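Local coordinates for SusD-like carbohydrate binding protein (Bacteroides vulgatus, PDB 3LEW) that probably binds carbohydrate at the outer membrane, as a member of the SusD family of nutrient-binding proteins, at residues Leu209-Leu214 with Val346-Leu351; Asp300-Met305 with Arg399-Gly404; Ile352-Lys357 with Glu392-Glu397. One frame throughout, in Å; residues are numbered along the deposited sequence. Where two conformers were deposited one is given.

Interaction 1: residues Leu209-Leu214 with Val346-Leu351; sequences LSRACL and VAEIYL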
loop_
_atom_site.group_PDB
_atom_site.type_symbol
_atom_site.label_atom_id
_atom_site.label_comp_id
_atom_site.label_asym_id
_atom_site.label_seq_id
_atom_site.Cartn_x
_atom_site.Cartn_y
_atom_site.Cartn_z
ATOM N N LEU A 209 3.320 9.384 9.685
ATOM C CA LEU A 209 4.315 10.472 9.573
ATOM C C LEU A 209 5.654 9.982 9.078
ATOM O O LEU A 209 6.299 10.655 8.241
ATOM C CB LEU A 209 4.572 11.160 10.922
ATOM C CG LEU A 209 3.915 12.476 11.186
ATOM C CD1 LEU A 209 4.245 12.896 12.609
ATOM C CD2 LEU A 209 4.339 13.519 10.150
ATOM N N SER A 210 6.093 8.839 9.615
ATOM C CA SER A 210 7.370 8.218 9.224
ATOM C C SER A 210 7.375 7.921 7.739
ATOM O O SER A 210 8.348 8.211 7.018
ATOM C CB SER A 210 7.567 6.885 10.000
ATOM O OG SER A 210 7.770 7.196 11.367
ATOM N N ARG A 211 6.284 7.301 7.267
ATOM C CA ARG A 211 6.121 6.989 5.862
ATOM C C ARG A 211 6.113 8.274 5.004
ATOM O O ARG A 211 6.836 8.408 4.024
ATOM C CB ARG A 211 4.804 6.217 5.660
ATOM C CG ARG A 211 4.622 5.733 4.238
ATOM C CD ARG A 211 3.239 5.112 4.033
ATOM N NE ARG A 211 3.078 3.840 4.749
ATOM C CZ ARG A 211 1.940 3.115 4.739
ATOM N NH1 ARG A 211 0.849 3.549 4.113
ATOM N NH2 ARG A 211 1.866 1.957 5.398
ATOM N N ALA A 212 5.269 9.213 5.387
ATOM C CA ALA A 212 5.127 10.457 4.620
ATOM C C ALA A 212 6.427 11.247 4.514
ATOM O O ALA A 212 6.787 11.750 3.431
ATOM C CB ALA A 212 3.985 11.350 5.231
ATOM N N CYS A 213 7.156 11.330 5.628
ATOM C CA CYS A 213 8.399 12.011 5.642
ATOM C C CYS A 213 9.448 11.305 4.834
ATOM O O CYS A 213 10.197 11.967 4.149
ATOM C CB CYS A 213 8.888 12.235 7.062
ATOM S SG CYS A 213 7.881 13.456 7.986
ATOM N N LEU A 214 9.471 9.982 4.866
ATOM C CA LEU A 214 10.363 9.241 3.974
ATOM C C LEU A 214 10.082 9.541 2.495
ATOM O O LEU A 214 11.012 9.812 1.710
ATOM C CB LEU A 214 10.277 7.730 4.238
ATOM C CG LEU A 214 11.304 6.901 3.445
ATOM C CD1 LEU A 214 12.662 6.974 4.179
ATOM C CD2 LEU A 214 10.846 5.413 3.306
ATOM N N VAL A 346 4.800 -3.025 12.038
ATOM C CA VAL A 346 6.062 -2.588 12.644
ATOM C C VAL A 346 7.274 -2.864 11.714
ATOM O O VAL A 346 8.202 -2.055 11.665
ATOM C CB VAL A 346 6.298 -3.209 14.038
ATOM C CG1 VAL A 346 7.631 -2.582 14.693
ATOM C CG2 VAL A 346 5.071 -2.965 14.983
ATOM N N ALA A 347 7.285 -3.969 10.982
ATOM C CA ALA A 347 8.390 -4.226 10.086
ATOM C C ALA A 347 8.644 -3.075 9.109
ATOM O O ALA A 347 9.799 -2.815 8.766
ATOM C CB ALA A 347 8.179 -5.556 9.281
ATOM N N GLU A 348 7.592 -2.455 8.578
ATOM C CA GLU A 348 7.758 -1.299 7.712
ATOM C C GLU A 348 8.473 -0.156 8.423
ATOM O O GLU A 348 9.239 0.583 7.792
ATOM C CB GLU A 348 6.389 -0.831 7.187
ATOM C CG GLU A 348 6.491 0.371 6.230
ATOM C CD GLU A 348 5.177 1.092 5.976
ATOM O OE1 GLU A 348 4.105 0.620 6.373
ATOM O OE2 GLU A 348 5.240 2.201 5.379
ATOM N N ILE A 349 8.185 0.025 9.721
ATOM C CA ILE A 349 8.815 1.103 10.506
ATOM C C ILE A 349 10.296 0.832 10.675
ATOM O O ILE A 349 11.093 1.751 10.548
ATOM C CB ILE A 349 8.119 1.321 11.869
ATOM C CG1 ILE A 349 6.589 1.464 11.700
ATOM C CG2 ILE A 349 8.722 2.520 12.597
ATOM C CD1 ILE A 349 6.167 2.590 10.672
ATOM N N TYR A 350 10.685 -0.428 10.893
ATOM C CA TYR A 350 12.120 -0.765 10.919
ATOM C C TYR A 350 12.776 -0.399 9.581
ATOM O O TYR A 350 13.861 0.159 9.531
ATOM C CB TYR A 350 12.349 -2.259 11.131
ATOM C CG TYR A 350 12.362 -2.756 12.556
ATOM C CD1 TYR A 350 11.183 -3.043 13.234
ATOM C CD2 TYR A 350 13.553 -2.983 13.201
ATOM C CE1 TYR A 350 11.183 -3.538 14.522
ATOM C CE2 TYR A 350 13.568 -3.474 14.518
ATOM C CZ TYR A 350 12.372 -3.781 15.161
ATOM O OH TYR A 350 12.422 -4.298 16.466
ATOM N N LEU A 351 12.088 -0.709 8.490
ATOM C CA LEU A 351 12.636 -0.430 7.150
ATOM C C LEU A 351 12.691 1.075 6.829
ATOM O O LEU A 351 13.660 1.525 6.243
ATOM C CB LEU A 351 11.798 -1.161 6.104
ATOM C CG LEU A 351 12.058 -2.689 6.067
ATOM C CD1 LEU A 351 10.874 -3.363 5.351
ATOM C CD2 LEU A 351 13.372 -2.995 5.313
#
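Arg211 and Glu348 reach for each other from two buried helices and close a bidentate salt bridge. The arginine comes side-on: NE donates to Glu348 OE2 at 2.8 Å, and NH2 donates to Glu348 OE1, also at 2.8 Å. The NH2 bond is the straighter, 161° at the hydrogen against 146°. Each carboxylate oxygen offers its syn lone pair, and the guanidinium and carboxylate planes are nearly coplanar; OE1 sits in the guanidinium plane while OE2 is tilted a little from it. Glu348 holds CG anti to the backbone N and stays extended beyond it, which carries the carboxylate to the edge of the guanidinium. Arg211 also starts with CG anti to its N, but the chain bends at chi3 (-69°), turning the NE edge of the guanidinium toward the acid. The paired helices 202-215 and 346-359 belong to the mainly helical SusD fold, related to TPR proteins, and the bridge ties a helix from the N-terminal half of the chain to one from the C-terminal half. Arg211 NH2 has a second acceptor in the backbone O of Leu343, just ahead of helix 346-359. NH2 thus serves two acceptors, which with the NE bond probably limits rotation of the guanidinium. Phe407 packs against both charged side chains.

Interaction 2: residues Asp300-Met305 with Arg399-Gly404; sequences DYRKEM and RKELWG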
loop_
_atom_site.group_PDB
_atom_site.type_symbol
_atom_site.label_atom_id
_atom_site.label_comp_id
_atom_site.label_asym_id
_atom_site.label_seq_id
_atom_site.Cartn_x
_atom_site.Cartn_y
_atom_site.Cartn_z
ATOM N N ASP A 300 15.646 -18.532 5.582
ATOM C CA ASP A 300 14.659 -17.469 5.756
ATOM C C ASP A 300 13.311 -18.125 5.602
ATOM O O ASP A 300 13.048 -18.720 4.569
ATOM C CB ASP A 300 14.873 -16.439 4.656
ATOM C CG ASP A 300 13.969 -15.229 4.758
ATOM O OD1 ASP A 300 12.753 -15.311 5.150
ATOM O OD2 ASP A 300 14.471 -14.160 4.340
ATOM N N TYR A 301 12.477 -18.072 6.625
ATOM C CA TYR A 301 11.221 -18.806 6.569
ATOM C C TYR A 301 10.231 -18.262 5.557
ATOM O O TYR A 301 9.299 -18.969 5.191
ATOM C CB TYR A 301 10.583 -18.961 7.945
ATOM C CG TYR A 301 10.189 -17.703 8.706
ATOM C CD1 TYR A 301 9.146 -16.877 8.299
ATOM C CD2 TYR A 301 10.827 -17.385 9.910
ATOM C CE1 TYR A 301 8.781 -15.745 9.069
ATOM C CE2 TYR A 301 10.451 -16.284 10.675
ATOM C CZ TYR A 301 9.437 -15.456 10.233
ATOM O OH TYR A 301 9.079 -14.391 11.050
ATOM N N ARG A 302 10.437 -17.032 5.066
ATOM C CA ARG A 302 9.583 -16.500 4.024
ATOM C C ARG A 302 9.755 -17.268 2.695
ATOM O O ARG A 302 8.802 -17.341 1.882
ATOM C CB ARG A 302 9.801 -14.991 3.846
ATOM C CG ARG A 302 9.528 -14.187 5.135
ATOM C CD ARG A 302 9.988 -12.742 5.036
ATOM N NE ARG A 302 11.457 -12.681 4.897
ATOM C CZ ARG A 302 12.134 -11.551 4.703
ATOM N NH1 ARG A 302 11.505 -10.372 4.730
ATOM N NH2 ARG A 302 13.457 -11.578 4.559
ATOM N N LYS A 303 10.946 -17.816 2.495
ATOM C CA LYS A 303 11.294 -18.509 1.257
ATOM C C LYS A 303 10.451 -19.793 1.132
ATOM O O LYS A 303 10.050 -20.167 0.033
ATOM C CB LYS A 303 12.778 -18.832 1.219
ATOM C CG LYS A 303 13.280 -19.273 -0.142
ATOM C CD LYS A 303 14.762 -19.582 -0.127
ATOM C CE LYS A 303 15.328 -19.601 -1.546
ATOM N NZ LYS A 303 16.800 -19.779 -1.548
ATOM N N GLU A 304 10.125 -20.393 2.274
ATOM C CA GLU A 304 9.307 -21.613 2.434
ATOM C C GLU A 304 7.869 -21.407 1.982
ATOM O O GLU A 304 7.148 -22.361 1.677
ATOM C CB GLU A 304 9.243 -22.029 3.930
ATOM C CG GLU A 304 10.607 -22.132 4.639
ATOM C CD GLU A 304 10.513 -22.632 6.082
ATOM O OE1 GLU A 304 9.406 -22.766 6.621
ATOM O OE2 GLU A 304 11.556 -22.880 6.682
HETATM N N MSE A 305 7.425 -20.146 2.037
HETATM C CA MSE A 305 6.040 -19.756 1.719
HETATM C C MSE A 305 5.804 -19.581 0.196
HETATM O O MSE A 305 4.670 -19.334 -0.250
HETATM C CB MSE A 305 5.679 -18.478 2.479
HETATM C CG MSE A 305 5.723 -18.753 3.973
HETATM SE SE MSE A 305 5.823 -17.148 5.027
HETATM C CE MSE A 305 4.437 -16.277 4.256
ATOM N N ARG A 399 10.863 -5.163 -0.760
ATOM C CA ARG A 399 10.167 -6.032 -1.706
ATOM C C ARG A 399 9.935 -7.405 -1.098
ATOM O O ARG A 399 8.877 -8.003 -1.316
ATOM C CB ARG A 399 10.982 -6.154 -3.003
ATOM C CG ARG A 399 10.954 -4.816 -3.810
ATOM C CD ARG A 399 12.019 -4.830 -4.869
ATOM N NE ARG A 399 11.851 -5.937 -5.796
ATOM C CZ ARG A 399 12.786 -6.305 -6.677
ATOM N NH1 ARG A 399 13.947 -5.657 -6.744
ATOM N NH2 ARG A 399 12.582 -7.310 -7.507
ATOM N N LYS A 400 10.911 -7.869 -0.348
ATOM C CA LYS A 400 10.862 -9.217 0.242
ATOM C C LYS A 400 9.858 -9.267 1.396
ATOM O O LYS A 400 9.043 -10.171 1.459
ATOM C CB LYS A 400 12.237 -9.635 0.722
ATOM C CG LYS A 400 13.236 -9.901 -0.390
ATOM C CD LYS A 400 14.656 -9.950 0.165
ATOM C CE LYS A 400 14.876 -11.165 1.123
ATOM N NZ LYS A 400 16.187 -11.053 1.861
ATOM N N GLU A 401 9.927 -8.298 2.279
ATOM C CA GLU A 401 9.099 -8.290 3.507
ATOM C C GLU A 401 7.677 -7.819 3.261
ATOM O O GLU A 401 6.759 -8.269 3.955
ATOM C CB GLU A 401 9.775 -7.420 4.579
ATOM C CG GLU A 401 8.975 -7.192 5.901
ATOM C CD GLU A 401 8.727 -8.443 6.725
ATOM O OE1 GLU A 401 9.367 -9.487 6.473
ATOM O OE2 GLU A 401 7.888 -8.378 7.658
ATOM N N LEU A 402 7.508 -6.857 2.340
ATOM C CA LEU A 402 6.218 -6.189 2.100
ATOM C C LEU A 402 5.477 -6.671 0.833
ATOM O O LEU A 402 4.526 -6.026 0.384
ATOM C CB LEU A 402 6.393 -4.660 2.047
ATOM C CG LEU A 402 7.046 -4.074 3.303
ATOM C CD1 LEU A 402 7.378 -2.565 3.087
ATOM C CD2 LEU A 402 6.191 -4.267 4.568
ATOM N N TRP A 403 5.911 -7.787 0.285
ATOM C CA TRP A 403 5.319 -8.356 -0.933
ATOM C C TRP A 403 3.812 -8.436 -0.793
ATOM O O TRP A 403 3.288 -8.968 0.191
ATOM C CB TRP A 403 5.881 -9.767 -1.212
ATOM C CG TRP A 403 5.395 -10.352 -2.518
ATOM C CD1 TRP A 403 6.049 -10.318 -3.727
ATOM C CD2 TRP A 403 4.121 -11.017 -2.772
ATOM N NE1 TRP A 403 5.286 -10.956 -4.696
ATOM C CE2 TRP A 403 4.100 -11.377 -4.125
ATOM C CE3 TRP A 403 3.018 -11.348 -1.975
ATOM C CZ2 TRP A 403 3.003 -12.007 -4.707
ATOM C CZ3 TRP A 403 1.934 -11.982 -2.572
ATOM C CH2 TRP A 403 1.958 -12.316 -3.915
ATOM N N GLY A 404 3.095 -7.910 -1.771
ATOM C CA GLY A 404 1.652 -8.020 -1.736
ATOM C C GLY A 404 0.886 -7.040 -0.844
ATOM O O GLY A 404 -0.341 -7.040 -0.872
HETATM O O HOH W 1 16.552 -13.711 2.762
#
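Arg302 is held between Asp300 of its own loop and Glu401 at the end of helix 387-401, the centre of a salt-bridge network built on an Asx turn: Asp300 OD1 accepts from the backbone N of Arg302. From CB, which points toward the helix, the chain runs through CG, anti to the carbonyl carbon, and on to CD, 3.6 Å from Glu401 OE1. The bend at chi3 (-65°) then lays the guanidinium beside the aspartate. NE donates to Asp300 OD1 at 2.9 Å, almost straight at 172°, in the guanidinium plane and on the syn lone pair. NH2 pairs likewise with Asp300 OD2, so the aspartate is gripped side-on; Arg302 NH2 also forms a salt bridge with Glu397. NH1 reaches across to Glu401 OE1 at 2.9 Å, a more bent bond (132°) on the anti lone pair, with the oxygen tilted from the guanidinium plane. Glu401 OE2 has its own partners in Arg345 and Arg376. Lys400 CB lies over one guanidinium face and Lys400 CE stands 3.7 Å from Arg302 NH2; the Lys400 ammonium is paired with Glu397. A water donates to Asp300 OD2 at 2.6 Å and accepts from Lys400 NZ at 2.8 Å.

Interaction 3: residues Ile352-Lys357 with Glu392-Glu397; sequences INAEAK and ETIWLE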
loop_
_atom_site.group_PDB
_atom_site.type_symbol
_atom_site.label_atom_id
_atom_site.label_comp_id
_atom_site.label_asym_id
_atom_site.label_seq_id
_atom_site.Cartn_x
_atom_site.Cartn_y
_atom_site.Cartn_z
ATOM N N ILE A 352 11.672 1.842 7.235
ATOM C CA ILE A 352 11.683 3.303 7.091
ATOM C C ILE A 352 12.846 3.929 7.906
ATOM O O ILE A 352 13.556 4.788 7.411
ATOM C CB ILE A 352 10.351 3.962 7.550
ATOM C CG1 ILE A 352 9.168 3.596 6.610
ATOM C CG2 ILE A 352 10.468 5.521 7.653
ATOM C CD1 ILE A 352 7.815 3.863 7.164
ATOM N N ASN A 353 12.963 3.509 9.154
ATOM C CA ASN A 353 14.058 3.934 10.019
ATOM C C ASN A 353 15.425 3.648 9.372
ATOM O O ASN A 353 16.298 4.544 9.290
ATOM C CB ASN A 353 13.897 3.284 11.385
ATOM C CG ASN A 353 14.792 3.877 12.428
ATOM O OD1 ASN A 353 15.783 3.244 12.806
ATOM N ND2 ASN A 353 14.441 5.088 12.957
ATOM N N ALA A 354 15.612 2.417 8.886
ATOM C CA ALA A 354 16.847 2.062 8.172
ATOM C C ALA A 354 17.123 2.942 6.970
ATOM O O ALA A 354 18.223 3.454 6.801
ATOM C CB ALA A 354 16.871 0.572 7.759
ATOM N N GLU A 355 16.124 3.159 6.135
ATOM C CA GLU A 355 16.320 3.948 4.923
ATOM C C GLU A 355 16.611 5.439 5.203
ATOM O O GLU A 355 17.499 6.039 4.587
ATOM C CB GLU A 355 15.099 3.790 3.990
ATOM C CG GLU A 355 15.331 4.463 2.662
ATOM C CD GLU A 355 14.227 4.220 1.617
ATOM O OE1 GLU A 355 13.418 3.268 1.773
ATOM O OE2 GLU A 355 14.244 4.986 0.593
ATOM N N ALA A 356 15.864 6.035 6.142
ATOM C CA ALA A 356 16.111 7.411 6.515
ATOM C C ALA A 356 17.542 7.543 7.046
ATOM O O ALA A 356 18.291 8.445 6.662
ATOM C CB ALA A 356 15.108 7.848 7.570
ATOM N N LYS A 357 17.933 6.611 7.902
ATOM C CA LYS A 357 19.296 6.637 8.429
ATOM C C LYS A 357 20.403 6.476 7.326
ATOM O O LYS A 357 21.466 7.098 7.413
ATOM C CB LYS A 357 19.449 5.620 9.564
ATOM C CG LYS A 357 18.759 6.091 10.841
ATOM C CD LYS A 357 18.684 5.011 11.899
ATOM C CE LYS A 357 18.133 5.603 13.217
ATOM N NZ LYS A 357 17.870 4.490 14.230
ATOM N N GLU A 392 20.042 0.185 -1.862
ATOM C CA GLU A 392 19.481 -0.869 -2.707
ATOM C C GLU A 392 19.170 -2.142 -1.908
ATOM O O GLU A 392 18.200 -2.826 -2.209
ATOM C CB GLU A 392 20.370 -1.150 -3.916
ATOM C CG GLU A 392 20.328 0.009 -4.887
ATOM C CD GLU A 392 21.302 -0.110 -6.034
ATOM O OE1 GLU A 392 21.681 -1.256 -6.397
ATOM O OE2 GLU A 392 21.675 0.964 -6.570
ATOM N N THR A 393 19.964 -2.424 -0.903
ATOM C CA THR A 393 19.759 -3.593 -0.028
ATOM C C THR A 393 18.491 -3.417 0.821
ATOM O O THR A 393 17.712 -4.361 1.019
ATOM C CB THR A 393 21.020 -3.852 0.846
ATOM O OG1 THR A 393 22.152 -4.025 -0.026
ATOM C CG2 THR A 393 20.854 -5.103 1.681
ATOM N N ILE A 394 18.275 -2.192 1.274
ATOM C CA ILE A 394 17.043 -1.831 1.995
ATOM C C ILE A 394 15.810 -1.943 1.084
ATOM O O ILE A 394 14.799 -2.539 1.449
ATOM C CB ILE A 394 17.162 -0.451 2.675
ATOM C CG1 ILE A 394 18.255 -0.500 3.723
ATOM C CG2 ILE A 394 15.779 -0.033 3.302
ATOM C CD1 ILE A 394 18.597 0.843 4.323
ATOM N N TRP A 395 15.906 -1.400 -0.114
ATOM C CA TRP A 395 14.817 -1.495 -1.098
ATOM C C TRP A 395 14.481 -2.967 -1.431
ATOM O O TRP A 395 13.296 -3.301 -1.642
ATOM C CB TRP A 395 15.174 -0.738 -2.361
ATOM C CG TRP A 395 15.338 0.761 -2.159
ATOM C CD1 TRP A 395 14.798 1.532 -1.159
ATOM C CD2 TRP A 395 16.035 1.652 -3.017
ATOM N NE1 TRP A 395 15.151 2.851 -1.347
ATOM C CE2 TRP A 395 15.930 2.943 -2.461
ATOM C CE3 TRP A 395 16.801 1.476 -4.177
ATOM C CZ2 TRP A 395 16.515 4.071 -3.066
ATOM C CZ3 TRP A 395 17.402 2.600 -4.762
ATOM C CH2 TRP A 395 17.239 3.874 -4.207
ATOM N N LEU A 396 15.497 -3.826 -1.517
ATOM C CA LEU A 396 15.267 -5.244 -1.777
ATOM C C LEU A 396 14.541 -5.881 -0.606
ATOM O O LEU A 396 13.593 -6.642 -0.799
ATOM C CB LEU A 396 16.556 -6.009 -2.080
ATOM C CG LEU A 396 17.015 -5.883 -3.535
ATOM C CD1 LEU A 396 18.499 -6.194 -3.644
ATOM C CD2 LEU A 396 16.198 -6.791 -4.428
ATOM N N GLU A 397 14.972 -5.563 0.601
ATOM C CA GLU A 397 14.289 -6.111 1.798
ATOM C C GLU A 397 12.837 -5.602 1.900
ATOM O O GLU A 397 11.964 -6.339 2.358
ATOM C CB GLU A 397 15.120 -5.851 3.072
ATOM C CG GLU A 397 14.725 -6.698 4.259
ATOM C CD GLU A 397 14.854 -8.192 4.024
ATOM O OE1 GLU A 397 15.873 -8.668 3.475
ATOM O OE2 GLU A 397 13.870 -8.877 4.344
#
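The indole of Trp395 meets Glu355 at its edge: the carboxylate carbon CD lies in the ring plane, beside the pyrrole nitrogen, and the backbone N of Glu392 sits over one face, offset toward the rim. NE1 donates to Glu355 OE2 at 3.0 Å in a nearly straight bond, 173° at the hydrogen. The acceptor lies in the indole plane, whereas the donor stands above the carboxylate plane, and the two planes are 71° apart. Glu355 reaches this edge with CG anti to the backbone N and an extended chain beyond. Its strongest polar partner is Arg414, which forms a salt bridge with OE1, so the buried acid is held at both oxygens. With an alanine in place of Glu355, the indole N-H and the Arg414 guanidinium would probably each lose this acceptor, and the Trp395 ring would be less restrained. Ile394 points toward helix 346-359 and works with both branches. Its CD1 comes within 3.6 Å of the backbone O of Ala354 and 3.9 Å of Ala354 CB, while CG2 lies 3.9 Å from Glu355 CB. With CG1 anti to the carbonyl carbon, the ethyl arm and the methyl diverge to these neighbouring residues. The axes of the two short segments run nearly antiparallel, at 163°, and approach to 9.9 Å, packing helix 346-359 against helix 387-401 within the mainly helical SusD fold. Helix 365-376, which follows helix 346-359 in the chain, adds Leu369 against Ile394. Leu214 of helix 202-215 touches Glu355, and Ile352, whose CB points away from helix 387-401, packs on Ser210, Arg211 and Leu214 of that same helix 202-215.

Overall arrangement
Helix 346-359 carries one side of interactions 1 and 3, whose centres lie about 10 Å apart, and helix 387-401 is shared by interactions 2 and 3, about 16 Å apart; the centres of interactions 1 and 2 are about 18 Å apart. Interaction 1 closes before interaction 3 opens; interaction 3 is nested within the loop closed by interaction 2, and the segments of interactions 1 and 2 alternate along the chain. Interactions 1 and 2 touch where Ala347 CB meets Glu401 OE2 at 3.3 Å and Leu351 CD1 meets Leu402 CD1 at 4.2 Å, and the Arg302-Glu397 bridge connects interactions 2 and 3. This chain of contacts probably helps hold helix 202-215 to the C-terminal half.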